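Local atomic coordinates of UTP--glucose-1-phosphate uridylyltransferase (Acinetobacter baumannii, PDB entry 6IKX), a protein that catalyses the transfer of a uridylyl group from UTP to alpha-D-glucose 1-phosphate, giving UDP-glucose and diphosphate. Residues M27-V39 and Y264-L278. The protein carries 1 engineered substitution. Numbering follows the deposited sequence.
Sequences MVTVVDRPAIEYV and YLKAVLHYGLEHPKL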
loop_
_atom_site.group_PDB
_atom_site.type_symbol
_atom_site.label_atom_id
_atom_site.label_comp_id
_atom_site.label_asym_id
_atom_site.label_seq_id
_atom_site.Cartn_x
_atom_site.Cartn_y
_atom_site.Cartn_z
ATOM N N MET A 27 -2.222 2.875 -14.654
ATOM C CA MET A 27 -3.468 2.240 -14.129
ATOM C C MET A 27 -4.703 3.067 -14.501
ATOM O O MET A 27 -5.832 2.738 -14.082
ATOM C CB MET A 27 -3.380 2.015 -12.615
ATOM C CG MET A 27 -2.409 0.899 -12.266
ATOM S SD MET A 27 -2.745 -0.609 -13.242
ATOM C CE MET A 27 -4.134 -1.172 -12.269
ATOM N N VAL A 28 -4.509 4.052 -15.351
ATOM C CA VAL A 28 -5.590 4.935 -15.851
ATOM C C VAL A 28 -6.470 4.166 -16.844
ATOM O O VAL A 28 -5.943 3.552 -17.810
ATOM C CB VAL A 28 -4.916 6.174 -16.455
ATOM C CG1 VAL A 28 -5.700 6.816 -17.577
ATOM C CG2 VAL A 28 -4.617 7.163 -15.336
ATOM N N THR A 29 -7.780 4.271 -16.677
ATOM C CA THR A 29 -8.712 3.325 -17.317
ATOM C C THR A 29 -8.947 3.812 -18.737
ATOM O O THR A 29 -9.167 4.991 -18.954
ATOM C CB THR A 29 -9.914 2.939 -16.435
ATOM O OG1 THR A 29 -11.100 2.959 -17.239
ATOM C CG2 THR A 29 -10.048 3.775 -15.179
ATOM N N VAL A 30 -8.836 2.886 -19.680
ATOM C CA VAL A 30 -9.014 3.166 -21.121
ATOM C C VAL A 30 -10.135 2.256 -21.594
ATOM O O VAL A 30 -9.870 1.067 -21.837
ATOM C CB VAL A 30 -7.696 2.935 -21.861
ATOM C CG1 VAL A 30 -7.873 2.991 -23.377
ATOM C CG2 VAL A 30 -6.655 3.926 -21.366
ATOM N N VAL A 31 -11.349 2.796 -21.610
ATOM C CA VAL A 31 -12.610 2.043 -21.848
ATOM C C VAL A 31 -12.965 1.277 -20.569
ATOM O O VAL A 31 -13.822 1.742 -19.802
ATOM C CB VAL A 31 -12.507 1.100 -23.060
ATOM C CG1 VAL A 31 -13.874 0.615 -23.496
ATOM C CG2 VAL A 31 -11.779 1.746 -24.220
ATOM N N ASP A 32 -12.370 0.115 -20.352
ATOM C CA ASP A 32 -12.763 -0.737 -19.212
ATOM C C ASP A 32 -11.567 -1.468 -18.598
ATOM O O ASP A 32 -11.839 -2.389 -17.786
ATOM C CB ASP A 32 -13.792 -1.743 -19.723
ATOM C CG ASP A 32 -13.227 -2.774 -20.699
ATOM O OD1 ASP A 32 -12.111 -2.562 -21.195
ATOM O OD2 ASP A 32 -13.916 -3.795 -20.936
ATOM N N ARG A 33 -10.317 -1.142 -18.968
ATOM C CA ARG A 33 -9.114 -1.742 -18.320
ATOM C C ARG A 33 -7.959 -0.733 -18.231
ATOM O O ARG A 33 -7.894 0.238 -18.960
ATOM C CB ARG A 33 -8.735 -2.985 -19.122
ATOM C CG ARG A 33 -8.251 -2.657 -20.517
ATOM C CD ARG A 33 -8.463 -3.748 -21.540
ATOM N NE ARG A 33 -9.864 -4.115 -21.658
ATOM C CZ ARG A 33 -10.374 -5.310 -21.397
ATOM N NH1 ARG A 33 -9.602 -6.313 -21.018
ATOM N NH2 ARG A 33 -11.668 -5.494 -21.516
ATOM N N PRO A 34 -6.977 -0.890 -17.331
ATOM C CA PRO A 34 -5.877 0.075 -17.262
ATOM C C PRO A 34 -5.014 0.074 -18.547
ATOM O O PRO A 34 -4.916 -0.945 -19.247
ATOM C CB PRO A 34 -5.129 -0.428 -16.010
ATOM C CG PRO A 34 -5.340 -1.919 -16.082
ATOM C CD PRO A 34 -6.822 -1.996 -16.384
ATOM N N ALA A 35 -4.427 1.230 -18.860
ATOM C CA ALA A 35 -3.638 1.493 -20.089
ATOM C C ALA A 35 -2.561 0.398 -20.243
ATOM O O ALA A 35 -2.332 -0.069 -21.362
ATOM C CB ALA A 35 -3.054 2.893 -20.004
ATOM N N ILE A 36 -1.919 0.013 -19.138
ATOM C CA ILE A 36 -0.755 -0.920 -19.110
ATOM C C ILE A 36 -1.185 -2.241 -19.739
ATOM O O ILE A 36 -0.315 -2.911 -20.300
ATOM C CB ILE A 36 -0.195 -1.115 -17.677
ATOM C CG1 ILE A 36 1.173 -1.792 -17.671
ATOM C CG2 ILE A 36 -1.154 -1.904 -16.786
ATOM C CD1 ILE A 36 2.279 -1.040 -18.333
ATOM N N GLU A 37 -2.447 -2.643 -19.582
ATOM C CA GLU A 37 -2.888 -3.964 -20.077
ATOM C C GLU A 37 -2.634 -4.042 -21.578
ATOM O O GLU A 37 -2.324 -5.136 -22.094
ATOM C CB GLU A 37 -4.364 -4.277 -19.878
ATOM C CG GLU A 37 -4.572 -5.781 -19.849
ATOM C CD GLU A 37 -5.994 -6.277 -19.976
ATOM O OE1 GLU A 37 -6.589 -6.494 -18.939
ATOM O OE2 GLU A 37 -6.480 -6.482 -21.124
ATOM N N TYR A 38 -2.787 -2.918 -22.251
ATOM C CA TYR A 38 -2.766 -2.843 -23.732
ATOM C C TYR A 38 -1.325 -3.018 -24.224
ATOM O O TYR A 38 -1.137 -3.545 -25.331
ATOM C CB TYR A 38 -3.314 -1.502 -24.193
ATOM C CG TYR A 38 -4.802 -1.321 -24.061
ATOM C CD1 TYR A 38 -5.342 -0.774 -22.909
ATOM C CD2 TYR A 38 -5.648 -1.586 -25.128
ATOM C CE1 TYR A 38 -6.703 -0.579 -22.781
ATOM C CE2 TYR A 38 -7.013 -1.372 -25.023
ATOM C CZ TYR A 38 -7.537 -0.869 -23.845
ATOM O OH TYR A 38 -8.872 -0.627 -23.733
ATOM N N VAL A 39 -0.369 -2.556 -23.409
ATOM C CA VAL A 39 1.092 -2.519 -23.694
ATOM C C VAL A 39 1.639 -3.916 -23.408
ATOM O O VAL A 39 2.526 -4.404 -24.169
ATOM C CB VAL A 39 1.794 -1.444 -22.845
ATOM C CG1 VAL A 39 3.269 -1.362 -23.144
ATOM C CG2 VAL A 39 1.172 -0.081 -23.052
ATOM N N TYR A 264 -5.077 10.686 -24.479
ATOM C CA TYR A 264 -5.887 9.769 -23.635
ATOM C C TYR A 264 -7.338 9.724 -24.146
ATOM O O TYR A 264 -7.792 8.635 -24.580
ATOM C CB TYR A 264 -5.793 10.159 -22.162
ATOM C CG TYR A 264 -6.774 9.447 -21.268
ATOM C CD1 TYR A 264 -6.610 8.104 -20.952
ATOM C CD2 TYR A 264 -7.894 10.115 -20.773
ATOM C CE1 TYR A 264 -7.542 7.439 -20.169
ATOM C CE2 TYR A 264 -8.792 9.478 -19.937
ATOM C CZ TYR A 264 -8.628 8.135 -19.664
ATOM O OH TYR A 264 -9.535 7.526 -18.874
ATOM N N LEU A 265 -8.040 10.861 -24.141
ATOM C CA LEU A 265 -9.436 10.968 -24.667
ATOM C C LEU A 265 -9.480 10.362 -26.080
ATOM O O LEU A 265 -10.513 9.846 -26.485
ATOM C CB LEU A 265 -9.914 12.433 -24.693
ATOM C CG LEU A 265 -9.975 13.208 -23.371
ATOM C CD1 LEU A 265 -10.777 12.439 -22.345
ATOM N N LYS A 266 -8.406 10.461 -26.848
ATOM C CA LYS A 266 -8.427 9.966 -28.252
ATOM C C LYS A 266 -8.405 8.416 -28.237
ATOM O O LYS A 266 -9.174 7.796 -28.965
ATOM C CB LYS A 266 -7.264 10.614 -29.016
ATOM C CG LYS A 266 -7.259 10.440 -30.538
ATOM C CD LYS A 266 -5.827 10.439 -31.087
ATOM C CE LYS A 266 -5.682 10.683 -32.574
ATOM N NZ LYS A 266 -6.761 9.989 -33.301
ATOM N N ALA A 267 -7.571 7.795 -27.410
ATOM C CA ALA A 267 -7.522 6.326 -27.203
ATOM C C ALA A 267 -8.897 5.855 -26.700
ATOM O O ALA A 267 -9.488 4.927 -27.296
ATOM C CB ALA A 267 -6.402 5.948 -26.249
ATOM N N VAL A 268 -9.465 6.521 -25.698
ATOM C CA VAL A 268 -10.762 6.046 -25.147
ATOM C C VAL A 268 -11.756 5.977 -26.302
ATOM O O VAL A 268 -12.519 5.038 -26.348
ATOM C CB VAL A 268 -11.276 6.933 -24.007
ATOM C CG1 VAL A 268 -12.689 6.525 -23.599
ATOM C CG2 VAL A 268 -10.324 6.908 -22.819
ATOM N N LEU A 269 -11.751 6.957 -27.197
ATOM C CA LEU A 269 -12.740 7.019 -28.305
ATOM C C LEU A 269 -12.479 5.907 -29.326
ATOM O O LEU A 269 -13.462 5.291 -29.814
ATOM C CB LEU A 269 -12.633 8.400 -28.949
ATOM C CG LEU A 269 -13.322 9.513 -28.164
ATOM C CD1 LEU A 269 -12.830 10.847 -28.653
ATOM C CD2 LEU A 269 -14.838 9.414 -28.308
ATOM N N HIS A 270 -11.217 5.704 -29.698
ATOM C CA HIS A 270 -10.814 4.724 -30.750
ATOM C C HIS A 270 -10.914 3.301 -30.208
ATOM O O HIS A 270 -11.514 2.494 -30.882
ATOM C CB HIS A 270 -9.409 5.035 -31.306
ATOM C CG HIS A 270 -9.452 6.102 -32.344
ATOM N ND1 HIS A 270 -9.166 5.842 -33.679
ATOM C CD2 HIS A 270 -9.848 7.392 -32.264
ATOM C CE1 HIS A 270 -9.349 6.944 -34.370
ATOM N NE2 HIS A 270 -9.768 7.907 -33.522
ATOM N N TYR A 271 -10.355 3.013 -29.027
ATOM C CA TYR A 271 -10.428 1.671 -28.385
ATOM C C TYR A 271 -11.881 1.328 -28.027
ATOM O O TYR A 271 -12.279 0.200 -28.344
ATOM C CB TYR A 271 -9.494 1.568 -27.178
ATOM C CG TYR A 271 -8.053 1.374 -27.577
ATOM C CD1 TYR A 271 -7.582 0.139 -27.993
ATOM C CD2 TYR A 271 -7.171 2.437 -27.589
ATOM C CE1 TYR A 271 -6.265 -0.039 -28.373
ATOM C CE2 TYR A 271 -5.857 2.273 -27.961
ATOM C CZ TYR A 271 -5.392 1.032 -28.357
ATOM O OH TYR A 271 -4.082 0.889 -28.741
ATOM N N GLY A 272 -12.606 2.244 -27.375
ATOM C CA GLY A 272 -14.050 2.145 -27.080
ATOM C C GLY A 272 -14.865 1.699 -28.292
ATOM O O GLY A 272 -15.659 0.714 -28.160
ATOM N N LEU A 273 -14.695 2.365 -29.440
ATOM C CA LEU A 273 -15.449 2.028 -30.686
ATOM C C LEU A 273 -15.068 0.631 -31.195
ATOM O O LEU A 273 -15.930 -0.040 -31.767
ATOM C CB LEU A 273 -15.206 3.097 -31.753
ATOM C CG LEU A 273 -16.212 4.255 -31.748
ATOM C CD2 LEU A 273 -15.654 5.445 -32.496
ATOM N N GLU A 274 -13.844 0.184 -30.937
ATOM C CA GLU A 274 -13.353 -1.148 -31.348
ATOM C C GLU A 274 -13.688 -2.204 -30.291
ATOM O O GLU A 274 -13.284 -3.367 -30.472
ATOM C CB GLU A 274 -11.839 -1.097 -31.507
ATOM C CG GLU A 274 -11.366 -0.802 -32.910
ATOM C CD GLU A 274 -10.138 -1.636 -33.211
ATOM O OE1 GLU A 274 -10.030 -2.729 -32.614
ATOM O OE2 GLU A 274 -9.287 -1.193 -34.011
ATOM N N HIS A 275 -14.336 -1.852 -29.177
ATOM C CA HIS A 275 -14.495 -2.842 -28.081
ATOM C C HIS A 275 -15.391 -3.973 -28.580
ATOM O O HIS A 275 -16.514 -3.720 -28.998
ATOM C CB HIS A 275 -15.040 -2.201 -26.819
ATOM C CG HIS A 275 -14.895 -3.059 -25.612
ATOM N ND1 HIS A 275 -15.816 -4.032 -25.296
ATOM C CD2 HIS A 275 -13.982 -3.039 -24.611
ATOM C CE1 HIS A 275 -15.463 -4.596 -24.159
ATOM N NE2 HIS A 275 -14.334 -3.997 -23.712
ATOM N N PRO A 276 -14.940 -5.243 -28.517
ATOM C CA PRO A 276 -15.626 -6.330 -29.216
ATOM C C PRO A 276 -17.001 -6.564 -28.580
ATOM O O PRO A 276 -17.853 -7.147 -29.227
ATOM C CB PRO A 276 -14.719 -7.552 -29.029
ATOM C CG PRO A 276 -13.889 -7.231 -27.782
ATOM C CD PRO A 276 -13.812 -5.716 -27.697
ATOM N N LYS A 277 -17.176 -6.065 -27.352
ATOM C CA LYS A 277 -18.418 -6.216 -26.558
ATOM C C LYS A 277 -19.162 -4.877 -26.437
ATOM O O LYS A 277 -20.374 -4.932 -26.536
ATOM C CB LYS A 277 -18.076 -6.878 -25.223
ATOM C CG LYS A 277 -18.795 -8.199 -24.966
ATOM C CD LYS A 277 -18.030 -9.196 -24.112
ATOM C CE LYS A 277 -17.254 -10.228 -24.902
ATOM N NZ LYS A 277 -18.071 -10.851 -25.968
ATOM N N LEU A 278 -18.501 -3.714 -26.334
ATOM C CA LEU A 278 -19.182 -2.400 -26.090
ATOM C C LEU A 278 -19.213 -1.502 -27.322
ATOM O O LEU A 278 -19.880 -0.478 -27.248
ATOM C CB LEU A 278 -18.433 -1.651 -24.998
ATOM C CG LEU A 278 -18.317 -2.398 -23.685
ATOM C CD1 LEU A 278 -17.097 -1.912 -22.936
ATOM C CD2 LEU A 278 -19.596 -2.237 -22.862
#
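Asp32 OD2 is gripped from both faces of its carboxylate: His275 NE2 donates to it from one side at 2.8 Å, well above the plane, and Arg33 NH2 comes from the other, with Lys261 of the second subunit adding a salt bridge. The acidic residue sits in the turn of a β-hairpin (strands 29-30 and 33-34) of the GT-A nucleotidyltransferase fold, packed on helix 261-273 and the loop after it. Arg33 holds Asp32 side-on through NE and NH2, while its NH1 reaches Glu37 OE2. The backbone N atoms of Lys277 and Leu278 both donate to His275 ND1, fixing the imidazole's rotation and consistent with a proton on NE2; Leu278 CD1 lies over the centre of one ring face. Val31 CG2 lies 3.3 Å from Gly272 N. Farther along, Tyr38 sends its ring edge toward the face of Tyr271, planes at 60°, while its OH bonds to Val30 O. Tyr264 also serves the subunit interface, its second-subunit copy bonding Thr29 OG1. With CG anti to the backbone N (chi1 169°), the Tyr264 ring reaches toward the hairpin, where Thr29 O lies at its edge, and its OH meets that oxygen almost head-on at 2.6 Å.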